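Local coordinates for protein putative NADH-depentdent flavin oxidoreductase (Cupriavidus metallidurans, PDB 5OCS) that acts as an FMN-dependent ene-reductase of the Old Yellow Enzyme family, probably drawing its reducing equivalents from NADPH or NADH, at residues M24-A29 with I54-A59; S61-I66 with L101-R106; I95-Q100 with G171-E176; L71-D76 with K165-L170; N17-A22 with S48-L53. One frame throughout, in Å; residues are numbered along the deposited sequence.

Contact 1 (M24-A29 with I54-A59); sequences MCQYSA and IIEATA
Glu56 OE1 is gripped from several directions. The backbone N of Gln26 bonds to it at 2.9 Å in a nearly straight line (168°), arriving from above the carboxylate plane. Water 3 donates to the same oxygen and in turn accepts from Ser28 N. OE1 thus holds Gln26 directly and Ser28 through a water, with at most a weak link to Tyr27 N by way of water 2. The CB of Glu56 points toward the loop and lies 3.3 Å from Met24 O. From there CG stands between the backbone N and the carbonyl carbon (chi1 69°), and the rest of the chain is extended. The other oxygen, OE2, rests 3.4 Å from Gln26 CG, the two side chains crossing at about a right angle, and has a weak bond to His38.

Gln26 folds back at chi2 and sends NE2 to Met24 O, 3.0 Å away and above that carbonyl plane, while its OE1 accepts from Trp37 on helix 36-46. The loop also meets the second subunit, where Gln350 bonds to Ser28 OG.

On the other flank, Cys25 SG touches Ala57 CB at 3.9 Å. Both residues belong to the FMN site, and a loop after the first barrel strand held against the end of the second fits the usual place of the flavin in Old Yellow Enzymes, at the C-terminal mouth of a TIM barrel.

Contact 2 (S61-I66 with L101-R106); sequences SPEGRI and LAHAGR
His103 lays its imidazole flat against Gly64, and its side chain can be followed outward from CB. CG is anti to the backbone N (chi1 -169°). The ring beyond it turns one face to the 61-66 loop: Gly64 CA sits above the ring centre, 3.5 Å from the centroid and only 4° off the normal, a CH-pi contact in which every ring atom is almost equally near to that carbon; a residue without a side chain suits so close an approach. Of the ring nitrogens, ND1 accepts from Gly105 N in the ring plane at 3.1 Å and so helps fix the rotation of the imidazole. NE2 ends the chain 3.0 Å from water 5, also in plane. The hydroxyl of Ser61 lies obliquely to the ring, its OG 3.9 Å from His103 NE2. Water 5 donates to Glu63 OE2, whose stronger partner is Lys155 on helix 150-169.

One residue on, the backbones join directly: Ala104 N bonds to Gly64 O at 2.8 Å. Ala104 CB packs on Ile66 CG1 at 3.8 Å. Water 4 adds a bridge between Glu63 O and Gly105 O.

Ile66 touches Cys25 and Ala102 touches Ala57. The contact therefore stitches together the beta-alpha loops that follow the second and third barrel strands, 52-59 and 96-102, beside those two residues of the FMN site.

Contact 3 (I95-Q100 with G171-E176); sequences IAVTIQ and GIEGIE
Two neighbouring parallel strands of the TIM barrel meet here, with Ile99 paired to Ile175 and Gln100 to Glu176. Ile99 uses both its N and its O to pair with the neighbouring strand: its N donates to Gly174 O at 3.1 Å, and its O accepts from Glu176 N at 2.8 Å. Toward the start of the 171-176 segment, Glu173 does the pairing. Its N donates to Val97 O almost along the C=O axis, and its extended side chain runs alongside strand 96-102 and offers OE1 to Val97 N. That N-H, 2.8 Å from OE1 and nearly straight (176°), meets the oxygen from above the carboxylate plane. Arg90 forms a salt bridge with the same OE1. Gly174 N, buried by the contact, has no partner.

At the far end Gln100 NE2 bonds to Glu176 OE2 at 2.9 Å, on the anti side of the carboxylate. Both chains are extended with CG anti to the backbone N, and amide and carboxylate planes stand 50° apart. Arg231 and His263 hold the carboxylate too, next to the FMN-binding Gln100.

Ile99 CG2 meets Ile172 CG2 at 3.7 Å. Behind them lies helix 76-92, with Leu82 on Ile99 and Leu86 on Val97 and Ile172; the opposite edge of strand 96-102 pairs with strand 52-59.

Contact 4 (L71-D76 with K165-L170); sequences LGLYND and KRAARL
Arg166 reaches across to Asp76 and Leu73 with its chain extended from CG to NE, both chi2 and chi3 at -174°. The aliphatic part slides past Leu73 in the opposite direction, CB lying 3.8 Å from Leu73 CG. Leu73 has CG anti to its own backbone N (chi1 -165°), which brings CG to the helix; its CD2 goes to Ala167 CB at 4.1 Å and its CD1 to Leu170 CD1 at 4.2 Å.

Farther out the guanidinium is pinned at its edge. NH1 makes a salt bridge of 2.9 Å to Asp76 OD1, in the guanidinium plane and on the anti lone pair of the carboxylate, whose own plane is turned 71° away. NH1 is shared with Glu79 of helix 76-92, its stronger partner. NE donates to water 7 at 2.8 Å, and the water donates on to Leu73 O. One face of the group is covered by backbone: Asn75 C lies above it toward the rim, and Asn75 CA is 3.5 Å from Arg166 NH2.

Asn75 meanwhile serves as N-cap, its OD1 accepting from Asn78 N. Arg166 with Asp76 and Glu79, together with the Leu73 packing, binds the start of helix 76-92 to the C-terminal part of helix 150-169, as neighbouring helices pack around the outside of a TIM barrel.

Contact 5 (N17-A22 with S48-L53); sequences NRIAIA and SGAGLL
Asn17 uses both ends of its amide, OD1 and ND2, against the turn at Gly49 to Gly51, adding side-chain bonds just ahead of the regular strand pairing. The strands are 19-21 and 52-59, the two parallel strands of the first beta-alpha-beta unit of the TIM barrel, linked through helix 36-46. With chi1 at 53°, CG falls between the backbone N and the carbonyl carbon. ND2 then donates to Gly49 O at 2.9 Å, in the plane of both groups. OD1 accepts from Ile19 N at 3.0 Å, an Asx turn, and takes a weak bond from Gly51 N, which also makes a weak bond to Ile19 O.

Regular pairing follows. Leu52 N donates to Ile19 O at 3.2 Å and Ile21 N to Leu52 O at 2.7 Å, with Ala20 opposite Leu52 and Ile21 opposite Leu53. On the face of Ala20, CB touches Leu52 CD2 at 3.9 Å; strand 320-323, which closes the barrel, pairs with the other edge of strand 19-21.

On the other face Ile21 spreads its branches, CG1 over Ala50 CB and CG2 against Leu53 CD1, 4.0 Å away. Ser48 OG, which forms an ST turn with Ala50 N and bonds to Met45 O, lies 3.4 Å from Ile21 CD1.

Overall arrangement
All five contacts gather around the first four strands of one TIM barrel. Along the chain the segments of contacts 5 and 1 alternate, and both close before contacts 2, 4 and 3 open, whose segments alternate with one another. Contacts 1 and 5 share strand 52-59, contacts 2 and 3 share strand 96-102. Contact 4 stands outside the sheet, about 12 Å between centres from contact 3, and binds the loop before helix 76-92 to helix 150-169. Contacts 2 and 5 are farthest apart, about 26 Å between centres, on opposite sides of the chain's centre. Contact 1 touches contact 2 through Cys25 and Ala57, and contact 3 through Ala57 with Gln100; all three residues belong to the FMN site.

Contact 1 (M24-A29 with I54-A59)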
# COMPACT_ATOMS: atom_id res chain seq x y z
N MET D 24 2.06 -13.08 -7.53
CA MET D 24 1.97 -13.68 -6.23
C MET D 24 0.51 -13.92 -5.95
O MET D 24 -0.23 -12.96 -5.78
CB MET D 24 2.58 -12.79 -5.16
CG MET D 24 4.09 -12.79 -5.18
SD MET D 24 4.80 -11.65 -3.96
CE MET D 24 4.54 -10.08 -4.75
N CYS D 25 0.10 -15.19 -5.89
CA CYS D 25 -1.28 -15.55 -5.60
C CYS D 25 -1.76 -14.92 -4.31
O CYS D 25 -1.04 -14.95 -3.30
CB CYS D 25 -1.44 -17.08 -5.52
SG CYS D 25 -1.23 -17.83 -7.13
N GLN D 26 -2.97 -14.34 -4.35
CA GLN D 26 -3.54 -13.71 -3.20
C GLN D 26 -4.71 -14.52 -2.63
O GLN D 26 -5.12 -14.23 -1.51
CB GLN D 26 -4.03 -12.28 -3.56
CG GLN D 26 -2.94 -11.36 -4.02
CD GLN D 26 -1.92 -11.18 -2.93
OE1 GLN D 26 -2.23 -10.62 -1.86
NE2 GLN D 26 -0.72 -11.71 -3.13
N TYR D 27 -5.27 -15.47 -3.39
CA TYR D 27 -6.37 -16.33 -2.88
C TYR D 27 -7.50 -15.48 -2.31
O TYR D 27 -8.08 -15.83 -1.30
CB TYR D 27 -5.84 -17.32 -1.81
CG TYR D 27 -4.56 -18.00 -2.21
CD1 TYR D 27 -4.59 -19.14 -3.02
CD2 TYR D 27 -3.32 -17.52 -1.78
CE1 TYR D 27 -3.40 -19.76 -3.44
CE2 TYR D 27 -2.13 -18.14 -2.17
CZ TYR D 27 -2.20 -19.27 -3.00
OH TYR D 27 -1.05 -19.89 -3.41
N SER D 28 -7.80 -14.35 -2.94
CA SER D 28 -8.73 -13.35 -2.39
C SER D 28 -9.82 -12.93 -3.38
O SER D 28 -10.37 -11.82 -3.29
CB SER D 28 -7.92 -12.12 -1.95
OG SER D 28 -7.09 -12.45 -0.87
N ALA D 29 -10.09 -13.76 -4.39
CA ALA D 29 -11.13 -13.52 -5.36
C ALA D 29 -12.40 -14.30 -4.99
O ALA D 29 -12.36 -15.23 -4.17
CB ALA D 29 -10.64 -13.89 -6.77
N ILE D 54 3.53 -7.88 -12.48
CA ILE D 54 2.92 -9.04 -13.07
C ILE D 54 1.84 -9.49 -12.12
O ILE D 54 2.18 -9.92 -11.01
CB ILE D 54 3.92 -10.21 -13.27
CG1 ILE D 54 5.18 -9.72 -13.98
CG2 ILE D 54 3.25 -11.32 -14.07
CD1 ILE D 54 6.27 -10.77 -14.16
N ILE D 55 0.58 -9.38 -12.56
CA ILE D 55 -0.56 -9.78 -11.77
C ILE D 55 -0.49 -11.30 -11.55
O ILE D 55 -0.03 -12.04 -12.44
CB ILE D 55 -1.89 -9.34 -12.43
CG1 ILE D 55 -2.06 -7.81 -12.34
CG2 ILE D 55 -3.11 -9.98 -11.78
CD1 ILE D 55 -3.04 -7.22 -13.33
N GLU D 56 -0.97 -11.74 -10.38
CA GLU D 56 -0.97 -13.12 -9.97
C GLU D 56 -1.57 -14.08 -11.00
O GLU D 56 -2.36 -13.69 -11.87
CB GLU D 56 -1.79 -13.30 -8.69
CG GLU D 56 -3.27 -13.08 -8.85
CD GLU D 56 -3.99 -12.95 -7.51
OE1 GLU D 56 -4.29 -14.00 -6.89
OE2 GLU D 56 -4.23 -11.81 -7.10
N ALA D 57 -1.27 -15.35 -10.81
CA ALA D 57 -1.85 -16.42 -11.60
C ALA D 57 -3.35 -16.26 -11.76
O ALA D 57 -4.14 -16.33 -10.78
CB ALA D 57 -1.53 -17.79 -10.97
N THR D 58 -3.76 -16.02 -13.00
CA THR D 58 -5.12 -15.75 -13.31
C THR D 58 -5.69 -16.91 -14.13
O THR D 58 -5.23 -17.18 -15.24
CB THR D 58 -5.21 -14.42 -14.07
OG1 THR D 58 -4.79 -13.38 -13.16
CG2 THR D 58 -6.63 -14.14 -14.53
N ALA D 59 -6.67 -17.60 -13.55
CA ALA D 59 -7.22 -18.83 -14.11
C ALA D 59 -7.94 -18.56 -15.42
O ALA D 59 -8.75 -17.63 -15.54
CB ALA D 59 -8.17 -19.48 -13.11
O HOH W 1 1.90 -9.70 -8.24
O HOH W 2 -4.86 -17.17 -5.61
O HOH W 3 -6.80 -13.86 -5.76

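Contact 2 (S61-I66 with L101-R106)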
# COMPACT_ATOMS: atom_id res chain seq x y z
N SER D 61 -10.04 -20.73 -16.63
CA SER D 61 -11.34 -21.39 -16.50
C SER D 61 -11.49 -21.66 -15.04
O SER D 61 -10.51 -21.72 -14.31
CB SER D 61 -11.36 -22.71 -17.30
OG SER D 61 -10.39 -23.64 -16.84
N PRO D 62 -12.72 -21.88 -14.60
CA PRO D 62 -12.89 -22.19 -13.18
C PRO D 62 -12.12 -23.44 -12.76
O PRO D 62 -11.55 -23.46 -11.69
CB PRO D 62 -14.40 -22.50 -13.06
CG PRO D 62 -15.03 -22.12 -14.33
CD PRO D 62 -13.99 -21.75 -15.34
N GLU D 63 -12.16 -24.48 -13.59
CA GLU D 63 -11.46 -25.76 -13.30
C GLU D 63 -9.94 -25.63 -13.25
O GLU D 63 -9.27 -26.49 -12.69
CB GLU D 63 -11.89 -26.91 -14.28
CG GLU D 63 -11.45 -26.86 -15.74
CD GLU D 63 -12.39 -26.08 -16.65
OE1 GLU D 63 -13.18 -25.25 -16.15
OE2 GLU D 63 -12.34 -26.27 -17.87
N GLY D 64 -9.41 -24.58 -13.86
CA GLY D 64 -8.02 -24.31 -13.87
C GLY D 64 -7.51 -23.49 -12.71
O GLY D 64 -6.30 -23.27 -12.59
N ARG D 65 -8.40 -23.08 -11.80
CA ARG D 65 -7.98 -22.37 -10.59
C ARG D 65 -7.19 -23.28 -9.69
O ARG D 65 -7.52 -24.47 -9.56
CB ARG D 65 -9.22 -21.92 -9.83
CG ARG D 65 -9.96 -20.79 -10.50
CD ARG D 65 -11.17 -20.38 -9.69
NE ARG D 65 -12.20 -21.42 -9.79
CZ ARG D 65 -13.36 -21.39 -9.14
NH1 ARG D 65 -13.66 -20.40 -8.33
NH2 ARG D 65 -14.24 -22.40 -9.28
N ILE D 66 -6.19 -22.72 -9.00
CA ILE D 66 -5.51 -23.48 -7.95
C ILE D 66 -6.49 -23.75 -6.81
O ILE D 66 -6.63 -24.89 -6.33
CB ILE D 66 -4.29 -22.73 -7.41
CG1 ILE D 66 -3.30 -22.39 -8.57
CG2 ILE D 66 -3.58 -23.59 -6.37
CD1 ILE D 66 -2.44 -21.18 -8.18
N LEU D 101 -1.24 -15.72 -17.02
CA LEU D 101 -2.38 -16.56 -17.29
C LEU D 101 -1.98 -18.00 -16.93
O LEU D 101 -0.87 -18.46 -17.26
CB LEU D 101 -2.77 -16.45 -18.75
CG LEU D 101 -3.38 -15.15 -19.22
CD1 LEU D 101 -3.77 -15.31 -20.69
CD2 LEU D 101 -4.58 -14.69 -18.38
N ALA D 102 -2.91 -18.71 -16.30
CA ALA D 102 -2.60 -19.94 -15.59
C ALA D 102 -3.70 -20.98 -15.68
O ALA D 102 -4.85 -20.68 -15.89
CB ALA D 102 -2.32 -19.61 -14.13
N HIS D 103 -3.28 -22.22 -15.51
CA HIS D 103 -4.17 -23.35 -15.33
C HIS D 103 -3.39 -24.35 -14.45
O HIS D 103 -2.26 -24.73 -14.79
CB HIS D 103 -4.47 -23.99 -16.68
CG HIS D 103 -5.58 -24.99 -16.63
ND1 HIS D 103 -5.53 -26.12 -15.85
CD2 HIS D 103 -6.73 -25.05 -17.32
CE1 HIS D 103 -6.64 -26.82 -16.03
NE2 HIS D 103 -7.38 -26.19 -16.93
N ALA D 104 -3.96 -24.69 -13.30
CA ALA D 104 -3.28 -25.50 -12.26
C ALA D 104 -3.18 -27.01 -12.58
O ALA D 104 -2.42 -27.72 -11.95
CB ALA D 104 -3.99 -25.35 -10.93
N GLY D 105 -3.97 -27.48 -13.52
CA GLY D 105 -3.89 -28.86 -13.97
C GLY D 105 -4.26 -29.72 -12.78
O GLY D 105 -5.23 -29.44 -12.08
N ARG D 106 -3.48 -30.78 -12.54
CA ARG D 106 -3.76 -31.66 -11.42
C ARG D 106 -3.63 -31.04 -10.05
O ARG D 106 -4.04 -31.67 -9.09
CB ARG D 106 -2.91 -32.93 -11.46
CG ARG D 106 -1.46 -32.70 -11.06
CD ARG D 106 -0.63 -33.88 -11.50
NE ARG D 106 0.78 -33.75 -11.14
CZ ARG D 106 1.63 -34.79 -11.01
NH1 ARG D 106 1.19 -36.05 -11.15
NH2 ARG D 106 2.91 -34.54 -10.69
O HOH W 4 -7.58 -28.88 -13.49
O HOH W 5 -9.73 -27.10 -18.54

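Contact 3 (I95-Q100 with G171-E176)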
# COMPACT_ATOMS: atom_id res chain seq x y z
N ILE D 95 3.49 2.48 -14.02
CA ILE D 95 4.06 1.16 -14.13
C ILE D 95 3.46 0.36 -15.30
O ILE D 95 2.32 0.57 -15.72
CB ILE D 95 3.88 0.37 -12.80
CG1 ILE D 95 4.93 -0.74 -12.67
CG2 ILE D 95 2.44 -0.15 -12.66
CD1 ILE D 95 5.04 -1.33 -11.29
N ALA D 96 4.25 -0.55 -15.83
CA ALA D 96 3.76 -1.49 -16.84
C ALA D 96 3.04 -2.61 -16.13
O ALA D 96 3.56 -3.16 -15.19
CB ALA D 96 4.95 -2.08 -17.62
N VAL D 97 1.82 -2.87 -16.57
CA VAL D 97 0.95 -3.85 -15.95
C VAL D 97 0.80 -5.01 -16.89
O VAL D 97 0.31 -4.84 -17.98
CB VAL D 97 -0.39 -3.24 -15.53
CG1 VAL D 97 -1.25 -4.28 -14.87
CG2 VAL D 97 -0.13 -2.10 -14.55
N THR D 98 1.16 -6.21 -16.42
CA THR D 98 1.07 -7.45 -17.19
C THR D 98 0.37 -8.49 -16.33
O THR D 98 0.13 -8.27 -15.13
CB THR D 98 2.47 -7.95 -17.61
OG1 THR D 98 3.28 -8.23 -16.45
CG2 THR D 98 3.16 -6.83 -18.46
N ILE D 99 0.07 -9.65 -16.90
CA ILE D 99 -0.70 -10.64 -16.18
C ILE D 99 -0.19 -12.05 -16.48
O ILE D 99 0.19 -12.35 -17.60
CB ILE D 99 -2.21 -10.53 -16.50
CG1 ILE D 99 -3.06 -11.35 -15.52
CG2 ILE D 99 -2.53 -10.87 -17.99
CD1 ILE D 99 -4.50 -10.91 -15.52
N GLN D 100 -0.19 -12.89 -15.47
CA GLN D 100 0.17 -14.32 -15.61
C GLN D 100 -1.10 -15.13 -15.83
O GLN D 100 -2.00 -15.14 -14.98
CB GLN D 100 0.91 -14.80 -14.36
CG GLN D 100 1.43 -16.21 -14.50
CD GLN D 100 1.97 -16.72 -13.20
OE1 GLN D 100 1.21 -16.96 -12.26
NE2 GLN D 100 3.27 -16.94 -13.15
N GLY D 171 -6.61 -3.52 -21.49
CA GLY D 171 -5.45 -2.68 -21.61
C GLY D 171 -4.26 -3.26 -20.85
O GLY D 171 -3.26 -2.57 -20.67
N ILE D 172 -4.29 -4.55 -20.49
CA ILE D 172 -3.09 -5.18 -19.91
C ILE D 172 -2.00 -5.21 -21.00
O ILE D 172 -2.30 -5.45 -22.19
CB ILE D 172 -3.44 -6.55 -19.34
CG1 ILE D 172 -4.42 -6.37 -18.20
CG2 ILE D 172 -2.22 -7.28 -18.88
CD1 ILE D 172 -4.98 -7.62 -17.58
N GLU D 173 -0.76 -4.99 -20.61
CA GLU D 173 0.32 -4.67 -21.54
C GLU D 173 1.19 -5.84 -21.93
O GLU D 173 2.08 -5.71 -22.78
CB GLU D 173 1.15 -3.57 -20.94
CG GLU D 173 0.40 -2.25 -20.90
CD GLU D 173 1.00 -1.25 -19.94
OE1 GLU D 173 0.79 -1.39 -18.73
OE2 GLU D 173 1.77 -0.36 -20.42
N GLY D 174 0.94 -7.00 -21.33
CA GLY D 174 1.73 -8.17 -21.60
C GLY D 174 1.17 -9.39 -20.91
O GLY D 174 0.40 -9.29 -19.95
N ILE D 175 1.57 -10.57 -21.40
CA ILE D 175 1.09 -11.83 -20.81
C ILE D 175 2.26 -12.76 -20.51
O ILE D 175 3.14 -13.01 -21.36
CB ILE D 175 0.11 -12.58 -21.72
CG1 ILE D 175 -1.24 -11.83 -21.83
CG2 ILE D 175 -0.19 -13.99 -21.17
CD1 ILE D 175 -2.18 -12.40 -22.84
N GLU D 176 2.29 -13.26 -19.29
CA GLU D 176 3.18 -14.35 -18.91
C GLU D 176 2.39 -15.64 -18.89
O GLU D 176 1.41 -15.78 -18.13
CB GLU D 176 3.80 -14.08 -17.54
CG GLU D 176 4.62 -15.25 -17.01
CD GLU D 176 5.48 -14.88 -15.82
OE1 GLU D 176 6.35 -14.00 -15.95
OE2 GLU D 176 5.27 -15.52 -14.75
O HOH W 6 1.95 1.59 -18.39

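Contact 4 (L71-D76 with K165-L170)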
# COMPACT_ATOMS: atom_id res chain seq x y z
N LEU D 71 -7.91 -15.67 -8.47
CA LEU D 71 -8.26 -14.69 -9.48
C LEU D 71 -8.50 -15.41 -10.82
O LEU D 71 -7.81 -16.39 -11.12
CB LEU D 71 -7.16 -13.62 -9.62
CG LEU D 71 -7.61 -12.39 -10.40
CD1 LEU D 71 -8.72 -11.61 -9.68
CD2 LEU D 71 -6.39 -11.53 -10.69
N GLY D 72 -9.53 -14.98 -11.53
CA GLY D 72 -9.88 -15.55 -12.81
C GLY D 72 -10.12 -14.48 -13.86
O GLY D 72 -10.35 -13.31 -13.55
N LEU D 73 -10.05 -14.89 -15.12
CA LEU D 73 -10.46 -14.04 -16.23
C LEU D 73 -11.20 -14.85 -17.27
O LEU D 73 -10.77 -14.96 -18.44
CB LEU D 73 -9.23 -13.35 -16.80
CG LEU D 73 -9.51 -12.18 -17.72
CD1 LEU D 73 -10.47 -11.17 -17.07
CD2 LEU D 73 -8.20 -11.53 -18.14
N TYR D 74 -12.30 -15.45 -16.82
CA TYR D 74 -12.98 -16.46 -17.60
C TYR D 74 -14.45 -16.15 -17.86
O TYR D 74 -15.18 -16.97 -18.44
CB TYR D 74 -12.75 -17.87 -17.00
CG TYR D 74 -13.06 -18.06 -15.51
CD1 TYR D 74 -14.36 -17.98 -15.02
CD2 TYR D 74 -12.05 -18.34 -14.60
CE1 TYR D 74 -14.64 -18.17 -13.66
CE2 TYR D 74 -12.31 -18.56 -13.24
CZ TYR D 74 -13.61 -18.48 -12.77
OH TYR D 74 -13.85 -18.67 -11.43
N ASN D 75 -14.86 -14.93 -17.50
CA ASN D 75 -16.21 -14.47 -17.80
C ASN D 75 -16.26 -12.96 -17.73
O ASN D 75 -15.31 -12.32 -17.26
CB ASN D 75 -17.25 -15.14 -16.90
CG ASN D 75 -17.13 -14.77 -15.46
OD1 ASN D 75 -16.79 -13.65 -15.12
ND2 ASN D 75 -17.44 -15.72 -14.59
N ASP D 76 -17.36 -12.37 -18.16
CA ASP D 76 -17.50 -10.92 -18.15
C ASP D 76 -17.36 -10.29 -16.75
O ASP D 76 -16.80 -9.20 -16.61
CB ASP D 76 -18.89 -10.52 -18.72
CG ASP D 76 -19.00 -10.72 -20.21
OD1 ASP D 76 -18.04 -11.12 -20.89
OD2 ASP D 76 -20.09 -10.49 -20.72
N LYS D 165 -7.57 -12.39 -24.86
CA LYS D 165 -8.36 -11.33 -25.49
C LYS D 165 -9.00 -10.42 -24.46
O LYS D 165 -9.07 -9.20 -24.67
CB LYS D 165 -9.41 -11.92 -26.43
CG LYS D 165 -8.79 -12.56 -27.66
CD LYS D 165 -9.87 -13.23 -28.48
CE LYS D 165 -9.37 -13.91 -29.74
NZ LYS D 165 -10.51 -14.60 -30.43
N ARG D 166 -9.47 -11.00 -23.35
CA ARG D 166 -10.01 -10.17 -22.26
C ARG D 166 -8.94 -9.28 -21.67
O ARG D 166 -9.19 -8.08 -21.43
CB ARG D 166 -10.67 -11.00 -21.17
CG ARG D 166 -11.88 -11.78 -21.62
CD ARG D 166 -12.49 -12.44 -20.41
NE ARG D 166 -13.61 -13.33 -20.73
CZ ARG D 166 -14.86 -12.95 -20.89
NH1 ARG D 166 -15.21 -11.67 -20.77
NH2 ARG D 166 -15.81 -13.86 -21.18
N ALA D 167 -7.75 -9.84 -21.49
CA ALA D 167 -6.62 -9.07 -20.96
C ALA D 167 -6.28 -7.92 -21.91
O ALA D 167 -6.04 -6.79 -21.45
CB ALA D 167 -5.42 -9.97 -20.69
N ALA D 168 -6.26 -8.18 -23.20
CA ALA D 168 -5.97 -7.13 -24.19
C ALA D 168 -7.02 -6.00 -24.10
O ALA D 168 -6.68 -4.82 -24.11
CB ALA D 168 -5.91 -7.71 -25.60
N ARG D 169 -8.29 -6.39 -23.99
CA ARG D 169 -9.41 -5.42 -23.90
C ARG D 169 -9.36 -4.57 -22.62
O ARG D 169 -9.74 -3.41 -22.62
CB ARG D 169 -10.72 -6.17 -23.93
CG ARG D 169 -11.95 -5.29 -24.05
CD ARG D 169 -13.11 -6.04 -24.66
NE ARG D 169 -13.45 -7.23 -23.91
CZ ARG D 169 -14.14 -8.27 -24.37
NH1 ARG D 169 -14.62 -8.29 -25.60
NH2 ARG D 169 -14.40 -9.29 -23.57
N LEU D 170 -8.80 -5.14 -21.56
CA LEU D 170 -8.55 -4.42 -20.32
C LEU D 170 -7.37 -3.47 -20.40
O LEU D 170 -7.13 -2.72 -19.45
CB LEU D 170 -8.34 -5.44 -19.17
CG LEU D 170 -9.57 -6.20 -18.69
CD1 LEU D 170 -9.26 -7.21 -17.58
CD2 LEU D 170 -10.62 -5.26 -18.18
O HOH W 7 -11.97 -15.62 -20.88

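Contact 5 (N17-A22 with S48-L53)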
# COMPACT_ATOMS: atom_id res chain seq x y z
N ASN D 17 12.93 0.41 -14.93
CA ASN D 17 14.11 -0.22 -14.36
C ASN D 17 13.98 -1.74 -14.51
O ASN D 17 13.05 -2.16 -15.14
CB ASN D 17 14.29 0.20 -12.90
CG ASN D 17 13.04 -0.04 -12.07
OD1 ASN D 17 12.56 -1.15 -12.00
ND2 ASN D 17 12.52 1.02 -11.43
N ARG D 18 14.91 -2.51 -13.95
CA ARG D 18 14.96 -3.94 -14.17
C ARG D 18 14.23 -4.72 -13.10
O ARG D 18 14.33 -5.94 -13.07
CB ARG D 18 16.40 -4.39 -14.27
CG ARG D 18 17.07 -3.79 -15.52
CD ARG D 18 18.54 -4.14 -15.45
NE ARG D 18 19.22 -3.46 -16.56
CZ ARG D 18 19.32 -3.91 -17.80
NH1 ARG D 18 18.91 -5.12 -18.13
NH2 ARG D 18 19.89 -3.14 -18.73
N ILE D 19 13.43 -4.02 -12.25
CA ILE D 19 12.71 -4.64 -11.15
C ILE D 19 11.32 -5.03 -11.58
O ILE D 19 10.57 -4.18 -12.05
CB ILE D 19 12.62 -3.73 -9.90
CG1 ILE D 19 14.01 -3.33 -9.41
CG2 ILE D 19 11.91 -4.44 -8.76
CD1 ILE D 19 13.98 -2.09 -8.55
N ALA D 20 10.99 -6.32 -11.46
CA ALA D 20 9.63 -6.80 -11.73
C ALA D 20 9.02 -7.30 -10.44
O ALA D 20 9.71 -7.95 -9.63
CB ALA D 20 9.65 -7.92 -12.77
N ILE D 21 7.72 -7.02 -10.24
CA ILE D 21 6.99 -7.54 -9.11
C ILE D 21 6.43 -8.87 -9.54
O ILE D 21 5.66 -8.93 -10.50
CB ILE D 21 5.88 -6.60 -8.62
CG1 ILE D 21 6.48 -5.31 -8.14
CG2 ILE D 21 5.09 -7.24 -7.47
CD1 ILE D 21 5.47 -4.22 -7.97
N ALA D 22 6.80 -9.93 -8.81
CA ALA D 22 6.48 -11.30 -9.22
C ALA D 22 4.99 -11.55 -9.04
O ALA D 22 4.39 -10.94 -8.17
CB ALA D 22 7.27 -12.32 -8.37
N SER D 48 5.01 1.27 -6.25
CA SER D 48 6.27 0.91 -5.66
C SER D 48 7.52 1.44 -6.35
O SER D 48 8.60 1.31 -5.78
CB SER D 48 6.41 -0.59 -5.60
OG SER D 48 6.49 -1.11 -6.92
N GLY D 49 7.36 1.98 -7.55
CA GLY D 49 8.47 2.39 -8.38
C GLY D 49 9.18 1.30 -9.14
O GLY D 49 10.17 1.56 -9.83
N ALA D 50 8.70 0.06 -9.04
CA ALA D 50 9.24 -1.02 -9.88
C ALA D 50 8.90 -0.70 -11.34
O ALA D 50 7.93 0.03 -11.65
CB ALA D 50 8.60 -2.35 -9.49
N GLY D 51 9.63 -1.32 -12.25
CA GLY D 51 9.36 -1.18 -13.65
C GLY D 51 8.18 -1.94 -14.19
O GLY D 51 7.47 -1.46 -15.10
N LEU D 52 7.93 -3.11 -13.60
CA LEU D 52 7.01 -4.06 -14.14
C LEU D 52 6.22 -4.71 -12.99
O LEU D 52 6.77 -5.17 -11.99
CB LEU D 52 7.80 -5.11 -14.91
CG LEU D 52 6.94 -6.19 -15.54
CD1 LEU D 52 5.93 -5.67 -16.57
CD2 LEU D 52 7.81 -7.30 -16.12
N LEU D 53 4.91 -4.74 -13.16
CA LEU D 53 4.05 -5.50 -12.26
C LEU D 53 3.48 -6.68 -13.05
O LEU D 53 2.98 -6.51 -14.19
CB LEU D 53 2.91 -4.61 -11.78
CG LEU D 53 1.74 -5.30 -11.08
CD1 LEU D 53 2.13 -6.01 -9.81
CD2 LEU D 53 0.67 -4.26 -10.79